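Local coordinates for antiterminator Q protein (Enterobacteria phage SfI, PDB 6JNY) that probably acts as a transcription antitermination factor that modifies RNA polymerase so that it reads through terminators during phage gene expression, at residues D71-I76 / F139-V144; G82-Y87 / E132-S137. All coordinates share one frame; numbering follows the deposited sequence.

Contact 1: D71-I76 / F139-V144; sequences DSVMYI and FMIYPV
V73 heads an essentially apolar contact in which the C-terminal part of helix 60-74, with the turn after it, lies against the long helix 123-155. Its CA is 6.4 Å from the CA of I141, and its two methyls divide the work. CG1, anti to the backbone N (chi1 164°), rests 3.7 Å from M140 CB and also meets I141 CG1. CG2 goes to the next turn of the partner helix, where it reaches V144 CG2 at 3.7 Å, the two valines meeting tip to tip. A short, branched side chain suits this place because its two methyls can serve M140 and I141 on one side and V144 on the other.

M140 brings a longer, adaptable chain. Its last torsion bends it (chi3 66°), and the terminal CE lies 3.8 Å from I76 CD1, again tip to tip, so the interface continues past the helix into the turn. On the other flank M74, bent at both chi2 and chi3, crosses I141 at about a right angle and brings SD to 4.1 Å from I141 CD1. This flank is the buried one: M74 also packs on A80 and F81 of helix 78-90, and I141 on L16 of helix 10-28. The I76 and V144 side lies nearer the surface.

Aliphatic carbons and the single sulfur of M74 do the touching between side chains. Cohesion here should therefore come from dispersion and the exclusion of water, with relative position set by the fit of shapes and not by directional bonds.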
ATOM      1  N   ASP A  71       9.267  -0.881  -2.164  1.00 18.44           N
ATOM      2  CA  ASP A  71       9.404  -0.828  -3.613  1.00 21.34           C
ATOM      3  C   ASP A  71       9.736  -2.197  -4.181  1.00 18.72           C
ATOM      4  O   ASP A  71       9.211  -2.584  -5.234  1.00 20.91           O
ATOM      5  CB  ASP A  71      10.477   0.181  -4.020  1.00 19.33           C
ATOM      6  CG  ASP A  71      10.488   0.438  -5.519  1.00 22.40           C
ATOM      7  OD1 ASP A  71       9.641   1.217  -6.000  1.00 22.93           O
ATOM      8  OD2 ASP A  71      11.334  -0.153  -6.221  1.00 23.90           O
ATOM      9  N   SER A  72      10.601  -2.944  -3.495  1.00 17.74           N
ATOM     10  CA  SER A  72      11.039  -4.244  -3.989  1.00 19.42           C
ATOM     11  C   SER A  72       9.933  -5.290  -3.932  1.00 19.33           C
ATOM     12  O   SER A  72      10.037  -6.331  -4.595  1.00 21.85           O
ATOM     13  CB  SER A  72      12.236  -4.719  -3.171  1.00 19.30           C
ATOM     14  OG  SER A  72      11.831  -5.208  -1.913  1.00 24.08           O
ATOM     15  N   VAL A  73       8.900  -5.059  -3.133  1.00 18.40           N
ATOM     16  CA  VAL A  73       7.768  -5.964  -3.034  1.00 16.53           C
ATOM     17  C   VAL A  73       6.621  -5.523  -3.936  1.00 18.77           C
ATOM     18  O   VAL A  73       6.008  -6.351  -4.611  1.00 20.59           O
ATOM     19  CB  VAL A  73       7.318  -6.069  -1.559  1.00 17.80           C
ATOM     20  CG1 VAL A  73       5.930  -6.677  -1.449  1.00 18.73           C
ATOM     21  CG2 VAL A  73       8.342  -6.871  -0.740  1.00 21.10           C
ATOM     22  N   MET A  74       6.314  -4.225  -3.950  1.00 17.16           N
ATOM     23  CA  MET A  74       5.098  -3.709  -4.557  1.00 17.40           C
ATOM     24  C   MET A  74       5.253  -3.278  -6.006  1.00 19.47           C
ATOM     25  O   MET A  74       4.246  -2.928  -6.636  1.00 19.93           O
ATOM     26  CB  MET A  74       4.580  -2.510  -3.751  1.00 19.14           C
ATOM     27  CG  MET A  74       4.247  -2.828  -2.299  1.00 17.24           C
ATOM     28  SD  MET A  74       2.978  -4.098  -2.125  1.00 18.86           S
ATOM     29  CE  MET A  74       1.645  -3.378  -3.084  1.00 23.49           C
ATOM     30  N   TYR A  75       6.478  -3.261  -6.549  1.00 20.12           N
ATOM     31  CA  TYR A  75       6.641  -2.821  -7.930  1.00 21.76           C
ATOM     32  C   TYR A  75       5.856  -3.695  -8.895  1.00 21.71           C
ATOM     33  O   TYR A  75       5.536  -3.247  -9.997  1.00 23.81           O
ATOM     34  CB  TYR A  75       8.124  -2.801  -8.331  1.00 22.97           C
ATOM     35  CG  TYR A  75       8.668  -4.177  -8.675  1.00 21.57           C
ATOM     36  CD1 TYR A  75       9.181  -5.010  -7.688  1.00 20.34           C
ATOM     37  CD2 TYR A  75       8.650  -4.651  -9.987  1.00 25.28           C
ATOM     38  CE1 TYR A  75       9.669  -6.272  -7.992  1.00 23.74           C
ATOM     39  CE2 TYR A  75       9.121  -5.910 -10.294  1.00 23.08           C
ATOM     40  CZ  TYR A  75       9.634  -6.713  -9.299  1.00 25.91           C
ATOM     41  OH  TYR A  75      10.108  -7.969  -9.614  1.00 25.95           O
ATOM     42  N   ILE A  76       5.547  -4.931  -8.499  1.00 19.76           N
ATOM     43  CA  ILE A  76       4.864  -5.869  -9.386  1.00 24.25           C
ATOM     44  C   ILE A  76       3.429  -5.435  -9.668  1.00 24.23           C
ATOM     45  O   ILE A  76       2.865  -5.781 -10.712  1.00 27.94           O
ATOM     46  CB  ILE A  76       4.914  -7.291  -8.800  1.00 24.85           C
ATOM     47  CG1 ILE A  76       4.211  -7.331  -7.439  1.00 29.60           C
ATOM     48  CG2 ILE A  76       6.348  -7.760  -8.667  1.00 27.45           C
ATOM     49  CD1 ILE A  76       3.600  -8.679  -7.075  1.00 33.13           C
ATOM     50  N   PHE A 139       0.454  -8.387   3.842  1.00 15.35           N
ATOM     51  CA  PHE A 139       0.912  -9.768   3.929  1.00 16.03           C
ATOM     52  C   PHE A 139       2.218  -9.969   3.169  1.00 16.50           C
ATOM     53  O   PHE A 139       3.122 -10.675   3.648  1.00 17.86           O
ATOM     54  CB  PHE A 139      -0.186 -10.694   3.406  1.00 16.49           C
ATOM     55  CG  PHE A 139       0.145 -12.149   3.555  1.00 20.58           C
ATOM     56  CD1 PHE A 139      -0.094 -12.803   4.746  1.00 20.27           C
ATOM     57  CD2 PHE A 139       0.725 -12.843   2.509  1.00 22.70           C
ATOM     58  CE1 PHE A 139       0.226 -14.148   4.890  1.00 24.91           C
ATOM     59  CE2 PHE A 139       1.054 -14.182   2.648  1.00 24.63           C
ATOM     60  CZ  PHE A 139       0.800 -14.826   3.836  1.00 22.36           C
ATOM     61  N   MET A 140       2.326  -9.377   1.977  1.00 15.43           N
ATOM     62  CA  MET A 140       3.540  -9.500   1.171  1.00 16.46           C
ATOM     63  C   MET A 140       4.698  -8.744   1.807  1.00 17.22           C
ATOM     64  O   MET A 140       5.855  -9.190   1.751  1.00 18.98           O
ATOM     65  CB  MET A 140       3.301  -8.951  -0.232  1.00 18.70           C
ATOM     66  CG  MET A 140       2.314  -9.721  -1.087  1.00 26.39           C
ATOM     67  SD  MET A 140       1.665  -8.645  -2.393  1.00 38.38           S
ATOM     68  CE  MET A 140       3.146  -8.366  -3.357  1.00 33.80           C
ATOM     69  N   ILE A 141       4.414  -7.575   2.379  1.00 14.57           N
ATOM     70  CA  ILE A 141       5.475  -6.733   2.910  1.00 14.74           C
ATOM     71  C   ILE A 141       6.057  -7.306   4.201  1.00 14.75           C
ATOM     72  O   ILE A 141       7.271  -7.239   4.423  1.00 14.86           O
ATOM     73  CB  ILE A 141       4.969  -5.290   3.080  1.00 12.64           C
ATOM     74  CG1 ILE A 141       4.751  -4.647   1.716  1.00 13.61           C
ATOM     75  CG2 ILE A 141       5.969  -4.472   3.866  1.00 13.61           C
ATOM     76  CD1 ILE A 141       3.873  -3.398   1.797  1.00 13.23           C
ATOM     77  N   TYR A 142       5.223  -7.876   5.070  1.00 15.19           N
ATOM     78  CA  TYR A 142       5.628  -8.242   6.426  1.00 15.86           C
ATOM     79  C   TYR A 142       6.915  -9.075   6.508  1.00 16.35           C
ATOM     80  O   TYR A 142       7.851  -8.670   7.210  1.00 15.53           O
ATOM     81  CB  TYR A 142       4.492  -8.943   7.199  1.00 18.11           C
ATOM     82  CG  TYR A 142       4.985  -9.507   8.511  1.00 17.88           C
ATOM     83  CD1 TYR A 142       5.135  -8.688   9.619  1.00 19.57           C
ATOM     84  CD2 TYR A 142       5.387 -10.836   8.620  1.00 19.58           C
ATOM     85  CE1 TYR A 142       5.628  -9.166  10.815  1.00 21.06           C
ATOM     86  CE2 TYR A 142       5.889 -11.324   9.812  1.00 19.77           C
ATOM     87  CZ  TYR A 142       6.000 -10.485  10.908  1.00 23.03           C
ATOM     88  OH  TYR A 142       6.495 -10.970  12.104  1.00 27.23           O
ATOM     89  N   PRO A 143       7.013 -10.240   5.855  1.00 16.92           N
ATOM     90  CA  PRO A 143       8.243 -11.034   6.033  1.00 17.43           C
ATOM     91  C   PRO A 143       9.470 -10.334   5.508  1.00 17.93           C
ATOM     92  O   PRO A 143      10.567 -10.523   6.050  1.00 17.98           O
ATOM     93  CB  PRO A 143       7.960 -12.315   5.246  1.00 19.50           C
ATOM     94  CG  PRO A 143       6.977 -11.903   4.203  1.00 20.72           C
ATOM     95  CD  PRO A 143       6.110 -10.856   4.862  1.00 19.02           C
ATOM     96  N   VAL A 144       9.318  -9.519   4.470  1.00 16.12           N
ATOM     97  CA  VAL A 144      10.460  -8.819   3.899  1.00 16.51           C
ATOM     98  C   VAL A 144      10.931  -7.711   4.822  1.00 16.95           C
ATOM     99  O   VAL A 144      12.135  -7.473   4.959  1.00 16.89           O
ATOM    100  CB  VAL A 144      10.128  -8.298   2.492  1.00 18.02           C
ATOM    101  CG1 VAL A 144      11.360  -7.693   1.841  1.00 19.50           C
ATOM    102  CG2 VAL A 144       9.576  -9.429   1.639  1.00 20.33           C
TER

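Contact 2: G82-Y87 / E132-S137; sequences GILLSY and EILNAS
The carbonyl O of I133 is gripped twice by S137, one turn further along helix 123-155: by its backbone N at 2.9 Å and by its hydroxyl OG, the donor, at 2.8 Å. The two come from opposite faces of the carbonyl plane, and OG stands above that plane at a C=O...O angle of 143°. Serine suits this place because its hydroxyl can turn back onto its own helix while its apolar CB faces L84 CD1 at 4.3 Å.

Across from it runs helix 78-90, nearly perpendicular, the local axes passing 9.8 Å apart at closest, with 95° between their N-to-C directions. L134 carries the crossing. Its CG lies 3.8 Å from I83 CG2, and its CD2 methyl comes up to the backbone of the other helix, 4.0 Å from L84 CA, and to Y87 CB. The other methyl, CD1, sits over one face of the Y87 ring, offset toward the rim and 4.1 Å from CG. Beside this, I83 and I133 cross at about a right angle, their CD1 methyls 3.9 Å apart.

Branched aliphatic side chains, with the ring and CB of Y87, fill the steep crossing. Since the hydroxyl proton of S137 is committed to I133 O, what the helices present to each other is essentially hydrocarbon, well matched to a buried site near the centre of the chain.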
ATOM      1  N   GLY A  82      -0.136   2.055  -5.539  1.00 19.73           N
ATOM      2  CA  GLY A  82      -0.781   3.352  -5.404  1.00 19.83           C
ATOM      3  C   GLY A  82      -1.764   3.401  -4.251  1.00 18.41           C
ATOM      4  O   GLY A  82      -1.835   4.396  -3.521  1.00 19.42           O
ATOM      5  N   ILE A  83      -2.524   2.318  -4.059  1.00 18.19           N
ATOM      6  CA  ILE A  83      -3.479   2.274  -2.957  1.00 17.63           C
ATOM      7  C   ILE A  83      -2.755   2.302  -1.619  1.00 18.18           C
ATOM      8  O   ILE A  83      -3.180   2.983  -0.678  1.00 16.65           O
ATOM      9  CB  ILE A  83      -4.403   1.054  -3.108  1.00 15.87           C
ATOM     10  CG1 ILE A  83      -5.430   1.309  -4.214  1.00 19.44           C
ATOM     11  CG2 ILE A  83      -5.084   0.708  -1.794  1.00 18.70           C
ATOM     12  CD1 ILE A  83      -6.130   0.071  -4.688  1.00 22.22           C
ATOM     13  N   LEU A  84      -1.650   1.555  -1.509  1.00 16.14           N
ATOM     14  CA  LEU A  84      -0.838   1.603  -0.306  1.00 15.17           C
ATOM     15  C   LEU A  84      -0.350   3.016  -0.016  1.00 16.51           C
ATOM     16  O   LEU A  84      -0.377   3.461   1.137  1.00 15.96           O
ATOM     17  CB  LEU A  84       0.359   0.655  -0.462  1.00 15.39           C
ATOM     18  CG  LEU A  84       1.239   0.432   0.768  1.00 13.83           C
ATOM     19  CD1 LEU A  84       0.542  -0.479   1.756  1.00 16.29           C
ATOM     20  CD2 LEU A  84       2.599  -0.172   0.365  1.00 16.40           C
ATOM     21  N   LEU A  85       0.110   3.732  -1.054  1.00 17.38           N
ATOM     22  CA  LEU A  85       0.602   5.097  -0.862  1.00 16.20           C
ATOM     23  C   LEU A  85      -0.524   6.064  -0.495  1.00 16.30           C
ATOM     24  O   LEU A  85      -0.345   6.910   0.385  1.00 17.32           O
ATOM     25  CB  LEU A  85       1.367   5.570  -2.104  1.00 15.98           C
ATOM     26  CG  LEU A  85       2.728   4.879  -2.316  1.00 17.32           C
ATOM     27  CD1 LEU A  85       3.264   5.154  -3.725  1.00 19.34           C
ATOM     28  CD2 LEU A  85       3.724   5.312  -1.270  1.00 17.17           C
ATOM     29  N   SER A  86      -1.695   5.919  -1.120  1.00 17.93           N
ATOM     30  CA  SER A  86      -2.846   6.740  -0.736  1.00 16.52           C
ATOM     31  C   SER A  86      -3.160   6.576   0.745  1.00 17.63           C
ATOM     32  O   SER A  86      -3.323   7.560   1.472  1.00 19.87           O
ATOM     33  CB  SER A  86      -4.061   6.373  -1.584  1.00 19.28           C
ATOM     34  OG  SER A  86      -3.872   6.759  -2.936  1.00 24.90           O
ATOM     35  N   TYR A  87      -3.189   5.332   1.227  1.00 15.57           N
ATOM     36  CA  TYR A  87      -3.572   5.088   2.614  1.00 14.43           C
ATOM     37  C   TYR A  87      -2.488   5.544   3.584  1.00 16.42           C
ATOM     38  O   TYR A  87      -2.773   6.227   4.573  1.00 18.41           O
ATOM     39  CB  TYR A  87      -3.867   3.599   2.796  1.00 15.36           C
ATOM     40  CG  TYR A  87      -4.422   3.223   4.146  1.00 14.70           C
ATOM     41  CD1 TYR A  87      -3.672   2.450   5.026  1.00 17.15           C
ATOM     42  CD2 TYR A  87      -5.711   3.574   4.522  1.00 15.53           C
ATOM     43  CE1 TYR A  87      -4.177   2.070   6.255  1.00 17.45           C
ATOM     44  CE2 TYR A  87      -6.217   3.204   5.747  1.00 16.22           C
ATOM     45  CZ  TYR A  87      -5.459   2.449   6.608  1.00 18.57           C
ATOM     46  OH  TYR A  87      -5.958   2.074   7.830  1.00 20.81           O
ATOM     47  N   GLU A 132      -9.166  -5.665   0.600  1.00 17.52           N
ATOM     48  CA  GLU A 132      -8.422  -6.880   0.275  1.00 18.82           C
ATOM     49  C   GLU A 132      -7.050  -6.546  -0.291  1.00 17.84           C
ATOM     50  O   GLU A 132      -6.063  -7.235  -0.000  1.00 17.63           O
ATOM     51  CB  GLU A 132      -9.210  -7.724  -0.726  1.00 19.81           C
ATOM     52  CG  GLU A 132     -10.364  -8.492  -0.124  1.00 23.86           C
ATOM     53  CD  GLU A 132     -11.283  -9.072  -1.184  1.00 33.61           C
ATOM     54  OE1 GLU A 132     -10.953  -8.966  -2.388  1.00 33.31           O
ATOM     55  OE2 GLU A 132     -12.329  -9.647  -0.813  1.00 34.67           O
ATOM     56  N   ILE A 133      -6.969  -5.509  -1.121  1.00 16.44           N
ATOM     57  CA  ILE A 133      -5.687  -5.108  -1.690  1.00 15.15           C
ATOM     58  C   ILE A 133      -4.733  -4.641  -0.594  1.00 16.91           C
ATOM     59  O   ILE A 133      -3.553  -5.019  -0.574  1.00 14.80           O
ATOM     60  CB  ILE A 133      -5.903  -4.049  -2.787  1.00 16.51           C
ATOM     61  CG1 ILE A 133      -6.552  -4.688  -4.022  1.00 17.98           C
ATOM     62  CG2 ILE A 133      -4.592  -3.341  -3.141  1.00 18.45           C
ATOM     63  CD1 ILE A 133      -7.160  -3.662  -4.966  1.00 21.38           C
ATOM     64  N   LEU A 134      -5.222  -3.830   0.346  1.00 15.28           N
ATOM     65  CA  LEU A 134      -4.363  -3.398   1.442  1.00 14.08           C
ATOM     66  C   LEU A 134      -3.908  -4.587   2.280  1.00 17.09           C
ATOM     67  O   LEU A 134      -2.720  -4.706   2.615  1.00 15.33           O
ATOM     68  CB  LEU A 134      -5.074  -2.342   2.298  1.00 15.72           C
ATOM     69  CG  LEU A 134      -5.140  -0.954   1.674  1.00 16.95           C
ATOM     70  CD1 LEU A 134      -6.175  -0.102   2.427  1.00 19.19           C
ATOM     71  CD2 LEU A 134      -3.778  -0.296   1.709  1.00 17.54           C
ATOM     72  N   ASN A 135      -4.829  -5.493   2.601  1.00 15.51           N
ATOM     73  CA  ASN A 135      -4.477  -6.667   3.387  1.00 18.08           C
ATOM     74  C   ASN A 135      -3.446  -7.512   2.667  1.00 17.44           C
ATOM     75  O   ASN A 135      -2.470  -7.950   3.274  1.00 15.68           O
ATOM     76  CB  ASN A 135      -5.731  -7.482   3.693  1.00 20.69           C
ATOM     77  CG  ASN A 135      -5.427  -8.697   4.533  1.00 27.10           C
ATOM     78  OD1 ASN A 135      -5.207  -9.794   4.008  1.00 34.33           O
ATOM     79  ND2 ASN A 135      -5.394  -8.508   5.846  1.00 32.73           N
ATOM     80  N   ALA A 136      -3.630  -7.721   1.369  1.00 15.11           N
ATOM     81  CA  ALA A 136      -2.700  -8.559   0.621  1.00 17.59           C
ATOM     82  C   ALA A 136      -1.332  -7.901   0.546  1.00 15.82           C
ATOM     83  O   ALA A 136      -0.298  -8.583   0.611  1.00 17.05           O
ATOM     84  CB  ALA A 136      -3.259  -8.797  -0.780  1.00 16.99           C
ATOM     85  N   SER A 137      -1.301  -6.577   0.412  1.00 14.19           N
ATOM     86  CA  SER A 137      -0.026  -5.866   0.375  1.00 15.10           C
ATOM     87  C   SER A 137       0.722  -5.996   1.694  1.00 15.56           C
ATOM     88  O   SER A 137       1.931  -6.245   1.699  1.00 15.80           O
ATOM     89  CB  SER A 137      -0.255  -4.392   0.047  1.00 14.79           C
ATOM     90  OG  SER A 137      -0.917  -4.231  -1.206  1.00 17.25           O
TER

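How the contacts relate
Contacts 1 and 2 lie about 11 Å apart, centre to centre, and use successive parts of helix 123-155, with 132-137 preceding 139-144. Their other halves come from helix 60-74 and helix 78-90, which follow one another in the chain. The order is 71-76, 82-87, 132-137, 139-144, so contact 2 falls within the span bridged by contact 1. The two are continuous: M74 CE packs 3.3 Å from S137 OG, and I141 CD1 lies 3.8 Å from L84 CD2. Together they make one continuous, mainly apolar packing region in which two consecutive helices pack on the long C-terminal helix, joining the middle of the chain to its C-terminal part in this mostly helical protein.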